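Local coordinates for protein thioredoxin (TrxA-1) (Sulfolobus solfataricus, PDB 3TCO) that probably reduces disulfide bonds in other proteins as a thioredoxin, carrying electrons through a redox-active pair of cysteines, at residues V26-E31 against G57-D62; A30-P35 against L74-T79. All coordinates share one frame; numbering follows the deposited sequence.

Interaction 1 of 2, residues V26-E31 against G57-D62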
loop_
_atom_site.group_PDB
_atom_site.type_symbol
_atom_site.label_atom_id
_atom_site.label_comp_id
_atom_site.label_asym_id
_atom_site.label_seq_id
_atom_site.Cartn_x
_atom_site.Cartn_y
_atom_site.Cartn_z
ATOM N N VAL A 26 -1.632 0.684 -0.588
ATOM C CA VAL A 26 -1.166 1.204 0.688
ATOM C C VAL A 26 -0.513 0.104 1.506
ATOM O O VAL A 26 -1.197 -0.784 2.008
ATOM C CB VAL A 26 -2.336 1.805 1.524
ATOM C CG1 VAL A 26 -1.778 2.471 2.788
ATOM C CG2 VAL A 26 -3.124 2.812 0.695
ATOM N N ASP A 27 0.811 0.155 1.611
ATOM C CA ASP A 27 1.562 -0.830 2.386
ATOM C C ASP A 27 1.534 -0.352 3.848
ATOM O O ASP A 27 2.145 0.652 4.190
ATOM C CB ASP A 27 3.005 -0.924 1.857
ATOM C CG ASP A 27 3.935 -1.721 2.781
ATOM O OD1 ASP A 27 3.458 -2.523 3.604
ATOM O OD2 ASP A 27 5.158 -1.546 2.667
ATOM N N CYS A 28 0.760 -1.044 4.676
ATOM C CA CYS A 28 0.646 -0.716 6.096
ATOM C C CYS A 28 1.792 -1.467 6.781
ATOM O O CYS A 28 1.855 -2.702 6.748
ATOM C CB CYS A 28 -0.723 -1.163 6.602
ATOM S SG CYS A 28 -2.108 -0.336 5.713
ATOM N N TRP A 29 2.707 -0.717 7.392
ATOM C CA TRP A 29 3.895 -1.313 7.998
ATOM C C TRP A 29 4.325 -0.661 9.311
ATOM O O TRP A 29 3.699 0.274 9.793
ATOM C CB TRP A 29 5.060 -1.168 7.027
ATOM C CG TRP A 29 5.438 0.290 6.863
ATOM C CD1 TRP A 29 4.695 1.264 6.260
ATOM C CD2 TRP A 29 6.599 0.944 7.394
ATOM N NE1 TRP A 29 5.316 2.486 6.387
ATOM C CE2 TRP A 29 6.486 2.320 7.078
ATOM C CE3 TRP A 29 7.721 0.504 8.109
ATOM C CZ2 TRP A 29 7.454 3.261 7.451
ATOM C CZ3 TRP A 29 8.687 1.440 8.483
ATOM C CH2 TRP A 29 8.545 2.806 8.150
ATOM N N ALA A 30 5.435 -1.165 9.841
ATOM C CA ALA A 30 6.057 -0.670 11.070
ATOM C C ALA A 30 7.492 -1.196 11.065
ATOM O O ALA A 30 7.745 -2.306 10.594
ATOM C CB ALA A 30 5.306 -1.169 12.301
ATOM N N GLU A 31 8.430 -0.406 11.578
ATOM C CA GLU A 31 9.836 -0.813 11.585
ATOM C C GLU A 31 10.165 -2.068 12.412
ATOM O O GLU A 31 11.124 -2.782 12.113
ATOM C CB GLU A 31 10.713 0.350 12.067
ATOM C CG GLU A 31 12.111 0.328 11.469
ATOM C CD GLU A 31 13.046 1.335 12.108
ATOM O OE1 GLU A 31 12.589 2.451 12.444
ATOM O OE2 GLU A 31 14.247 1.016 12.263
ATOM N N GLY A 57 1.454 3.909 -1.916
ATOM C CA GLY A 57 1.566 4.568 -0.635
ATOM C C GLY A 57 2.063 3.638 0.454
ATOM O O GLY A 57 2.053 2.416 0.305
ATOM N N ARG A 58 2.506 4.249 1.547
ATOM C CA ARG A 58 2.991 3.526 2.707
ATOM C C ARG A 58 2.370 4.218 3.899
ATOM O O ARG A 58 2.413 5.448 4.008
ATOM C CB ARG A 58 4.523 3.595 2.809
ATOM C CG ARG A 58 5.239 2.881 1.673
ATOM C CD ARG A 58 6.733 2.737 1.929
ATOM N NE ARG A 58 7.450 4.007 1.943
ATOM C CZ ARG A 58 7.932 4.575 3.046
ATOM N NH1 ARG A 58 7.767 3.988 4.225
ATOM N NH2 ARG A 58 8.607 5.716 2.965
ATOM N N LEU A 59 1.756 3.430 4.768
ATOM C CA LEU A 59 1.134 3.975 5.964
ATOM C C LEU A 59 1.791 3.296 7.164
ATOM O O LEU A 59 1.649 2.088 7.355
ATOM C CB LEU A 59 -0.366 3.679 5.968
ATOM C CG LEU A 59 -1.227 4.274 7.093
ATOM C CD1 LEU A 59 -1.757 5.668 6.717
ATOM C CD2 LEU A 59 -2.396 3.327 7.340
ATOM N N ASN A 60 2.549 4.054 7.939
ATOM C CA ASN A 60 3.153 3.468 9.124
ATOM C C ASN A 60 2.008 3.392 10.135
ATOM O O ASN A 60 1.423 4.414 10.503
ATOM C CB ASN A 60 4.283 4.336 9.644
ATOM C CG ASN A 60 4.916 3.755 10.879
ATOM O OD1 ASN A 60 4.255 3.613 11.905
ATOM N ND2 ASN A 60 6.197 3.402 10.784
ATOM N N VAL A 61 1.667 2.182 10.559
ATOM C CA VAL A 61 0.546 2.009 11.470
ATOM C C VAL A 61 0.694 2.647 12.843
ATOM O O VAL A 61 -0.300 3.045 13.424
ATOM C CB VAL A 61 0.155 0.507 11.648
ATOM C CG1 VAL A 61 -0.283 -0.084 10.297
ATOM C CG2 VAL A 61 1.306 -0.288 12.229
ATOM N N ASP A 62 1.910 2.768 13.367
ATOM C CA ASP A 62 2.041 3.383 14.692
ATOM C C ASP A 62 1.798 4.885 14.680
ATOM O O ASP A 62 1.457 5.460 15.712
ATOM C CB ASP A 62 3.399 3.076 15.318
ATOM C CG ASP A 62 3.552 1.618 15.651
ATOM O OD1 ASP A 62 2.514 0.978 15.933
ATOM O OD2 ASP A 62 4.699 1.119 15.637
HETATM O O HOH W 1 4.984 5.502 5.813
HETATM O O HOH W 2 7.926 2.163 12.629
#
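Trp29 reaches across its neighbouring strand and lies over Asn60 and beside Arg58. Its CG sits between the backbone N and the carbonyl carbon (chi1 67°), which swings the indole over segment 57-62. Asn60 CA points into one face, 4.0 Å from the centroid of the five-membered ring, a CH-pi contact; Asn60 ND2 lies over the same face, offset toward the rim, 3.6 Å from Trp29 CZ2, with the amide plane steeply inclined to the ring. Arg58 bends at chi3 and brings NH1 to 3.3 Å from Trp29 CZ2, which lies at the edge of the guanidinium, near its plane, with the two planes 53° apart. Two waters bind here: one accepts from Trp29 NE1 and, more weakly, donates to Arg58 O, while the other accepts from both Glu31 N and Asn60 ND2. An alanine in place of Trp29 would probably leave Asn60 without the ring face it packs on and open a gap beside Arg58 NH1, leaving that end of the guanidinium freer to move.

Beneath the ring, the strands run parallel and share a ladder of backbone bonds: Asp27 N to Gly57 O, Leu59 N to Asp27 O, Trp29 N to Leu59 O, and Val61 N to Trp29 O, the last at 2.9 Å. The other sheet face is apolar, with Val26 CG1 against Leu59 CB at 3.7 Å and Cys28 SG against Leu59 CD2 at 4.0 Å. Farther out, Thr6 holds Arg58 NE, and helix 34-49 packs on Trp29 and Arg58 through Glu40 and Tyr43. Strands 23-29 and 55-60, joined through that helix, form the parallel beta-alpha-beta unit of the thioredoxin fold, and Trp29 lies next to its CxxC site.

Interaction 2 of 2, residues A30-P35 against L74-T79; sequences AEWCAP and LNIPTT
Ile76 pushes its CD1 into a cluster made by Ala30, Trp32 and Cys33, across the redox site of the thioredoxin fold: Cys33 opens the CxxC motif at the start of helix 34-49, and Ile76-Pro77 is the cis-proline loop that faces it. Ile76 CG1 lies between the backbone N and the carbonyl carbon (chi1 54°), and the extended chain beyond it (chi2 170°) carries the methyl across to the other segment. There CD1 touches Ala30 CB at 3.6 Å, Trp32 CH2 at 3.7 Å and Cys33 CB at 3.7 Å. The Trp32 side chain crosses that of Ile76 at about a right angle, and one face of its indole rests on Ala30 CB; its NE1 is held by Asp62.

Pro77 follows through a cis peptide bond and adds the next largest share of the contact. Its CD meets Pro35 CB at 3.6 Å, where Pro35 lies in the first turn of the helix. No hydrogen bond joins the two segments, and the fit rests on apolar packing. On the cysteine side, a type I turn from Ala30 to Cys33, with Cys33 N bonded to Ala30 O, brings Cys33 to the N-cap position. Its SG, in a disulfide with Cys36, is turned anti to the backbone N and faces the loop. This sulfur lies 3.7 Å from Ile76 O, 3.8 Å from Ile76 CG1 and 3.9 Å from Pro77 CD.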
loop_
_atom_site.group_PDB
_atom_site.type_symbol
_atom_site.label_atom_id
_atom_site.label_comp_id
_atom_site.label_asym_id
_atom_site.label_seq_id
_atom_site.Cartn_x
_atom_site.Cartn_y
_atom_site.Cartn_z
ATOM N N ALA A 30 5.435 -1.165 9.841
ATOM C CA ALA A 30 6.057 -0.670 11.070
ATOM C C ALA A 30 7.492 -1.196 11.065
ATOM O O ALA A 30 7.745 -2.306 10.594
ATOM C CB ALA A 30 5.306 -1.169 12.301
ATOM N N GLU A 31 8.430 -0.406 11.578
ATOM C CA GLU A 31 9.836 -0.813 11.585
ATOM C C GLU A 31 10.165 -2.068 12.412
ATOM O O GLU A 31 11.124 -2.782 12.113
ATOM C CB GLU A 31 10.713 0.350 12.067
ATOM C CG GLU A 31 12.111 0.328 11.469
ATOM C CD GLU A 31 13.046 1.335 12.108
ATOM O OE1 GLU A 31 12.589 2.451 12.444
ATOM O OE2 GLU A 31 14.247 1.016 12.263
ATOM N N TRP A 32 9.367 -2.342 13.439
ATOM C CA TRP A 32 9.612 -3.494 14.309
ATOM C C TRP A 32 9.086 -4.813 13.756
ATOM O O TRP A 32 9.250 -5.868 14.379
ATOM C CB TRP A 32 8.961 -3.257 15.672
ATOM C CG TRP A 32 7.549 -2.734 15.569
ATOM C CD1 TRP A 32 7.139 -1.447 15.765
ATOM C CD2 TRP A 32 6.359 -3.500 15.322
ATOM N NE1 TRP A 32 5.772 -1.364 15.674
ATOM C CE2 TRP A 32 5.265 -2.607 15.402
ATOM C CE3 TRP A 32 6.111 -4.853 15.048
ATOM C CZ2 TRP A 32 3.937 -3.022 15.220
ATOM C CZ3 TRP A 32 4.792 -5.270 14.868
ATOM C CH2 TRP A 32 3.719 -4.352 14.956
ATOM N N CYS A 33 8.447 -4.743 12.596
ATOM C CA CYS A 33 7.836 -5.904 11.976
ATOM C C CYS A 33 8.767 -6.593 10.979
ATOM O O CYS A 33 9.105 -6.038 9.933
ATOM C CB CYS A 33 6.512 -5.450 11.342
ATOM S SG CYS A 33 5.769 -6.468 10.029
ATOM N N ALA A 34 9.193 -7.805 11.337
ATOM C CA ALA A 34 10.110 -8.593 10.516
ATOM C C ALA A 34 9.595 -8.837 9.094
ATOM O O ALA A 34 10.300 -8.541 8.131
ATOM C CB ALA A 34 10.407 -9.933 11.199
ATOM N N PRO A 35 8.371 -9.390 8.947
ATOM C CA PRO A 35 7.782 -9.658 7.629
ATOM C C PRO A 35 7.690 -8.374 6.790
ATOM O O PRO A 35 7.838 -8.403 5.565
ATOM C CB PRO A 35 6.392 -10.203 7.961
ATOM C CG PRO A 35 6.530 -10.754 9.341
ATOM C CD PRO A 35 7.441 -9.777 10.025
ATOM N N LEU A 74 -5.370 -5.413 11.419
ATOM C CA LEU A 74 -4.988 -6.071 12.670
ATOM C C LEU A 74 -3.623 -6.745 12.600
ATOM O O LEU A 74 -2.964 -6.945 13.627
ATOM C CB LEU A 74 -6.043 -7.106 13.058
ATOM C CG LEU A 74 -7.449 -6.550 13.308
ATOM C CD1 LEU A 74 -8.388 -7.688 13.690
ATOM C CD2 LEU A 74 -7.403 -5.498 14.418
ATOM N N ASN A 75 -3.210 -7.102 11.389
ATOM C CA ASN A 75 -1.919 -7.750 11.177
ATOM C C ASN A 75 -1.147 -7.004 10.092
ATOM O O ASN A 75 -1.737 -6.432 9.177
ATOM C CB ASN A 75 -2.118 -9.201 10.732
ATOM C CG ASN A 75 -2.648 -10.092 11.841
ATOM O OD1 ASN A 75 -1.883 -10.612 12.655
ATOM N ND2 ASN A 75 -3.961 -10.260 11.883
ATOM N N ILE A 76 0.172 -6.989 10.204
ATOM C CA ILE A 76 0.981 -6.342 9.186
ATOM C C ILE A 76 2.095 -7.306 8.798
ATOM O O ILE A 76 2.509 -8.148 9.597
ATOM C CB ILE A 76 1.588 -4.984 9.665
ATOM C CG1 ILE A 76 2.366 -5.165 10.974
ATOM C CG2 ILE A 76 0.473 -3.937 9.831
ATOM C CD1 ILE A 76 3.174 -3.944 11.358
ATOM N N PRO A 77 2.608 -7.177 7.568
ATOM C CA PRO A 77 2.106 -6.143 6.658
ATOM C C PRO A 77 0.740 -6.434 6.060
ATOM O O PRO A 77 0.300 -7.580 6.015
ATOM C CB PRO A 77 3.189 -6.066 5.591
ATOM C CG PRO A 77 3.738 -7.472 5.546
ATOM C CD PRO A 77 3.784 -7.870 7.008
ATOM N N THR A 78 0.060 -5.370 5.643
ATOM C CA THR A 78 -1.230 -5.466 4.972
ATOM C C THR A 78 -1.162 -4.462 3.834
ATOM O O THR A 78 -0.712 -3.332 4.025
ATOM C CB THR A 78 -2.419 -5.068 5.866
ATOM O OG1 THR A 78 -2.667 -6.105 6.826
ATOM C CG2 THR A 78 -3.663 -4.861 5.008
ATOM N N THR A 79 -1.603 -4.871 2.653
ATOM C CA THR A 79 -1.587 -3.974 1.512
ATOM C C THR A 79 -3.019 -3.722 1.060
ATOM O O THR A 79 -3.671 -4.608 0.495
ATOM C CB THR A 79 -0.782 -4.585 0.341
ATOM O OG1 THR A 79 0.550 -4.890 0.778
ATOM C CG2 THR A 79 -0.691 -3.604 -0.794
#

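How the interactions relate
Interactions 1 and 2 start from the same piece of chain, sharing Ala30 and Glu31, and their centres are about 7 Å apart. Strand 23-29 lies between the two partners in the sheet: its parallel neighbour 55-60 belongs to interaction 1, its antiparallel neighbour 78-83 to interaction 2, and the backbone hydrogen bond from Cys28 N to Thr78 O, 2.8 Å, ties it to the latter. A second tie lies at the surface, where Asp62 OD2 of interaction 1 is 2.7 Å from Trp32 NE1 of interaction 2, a probable hydrogen bond. Cys28 O also packs on Ile76 CG2 at 3.6 Å. Both contacts meet at the Cys33-Cys36 disulfide: Trp29 touches the CxxC residues, and interaction 2 sets the cis-proline loop against Cys33.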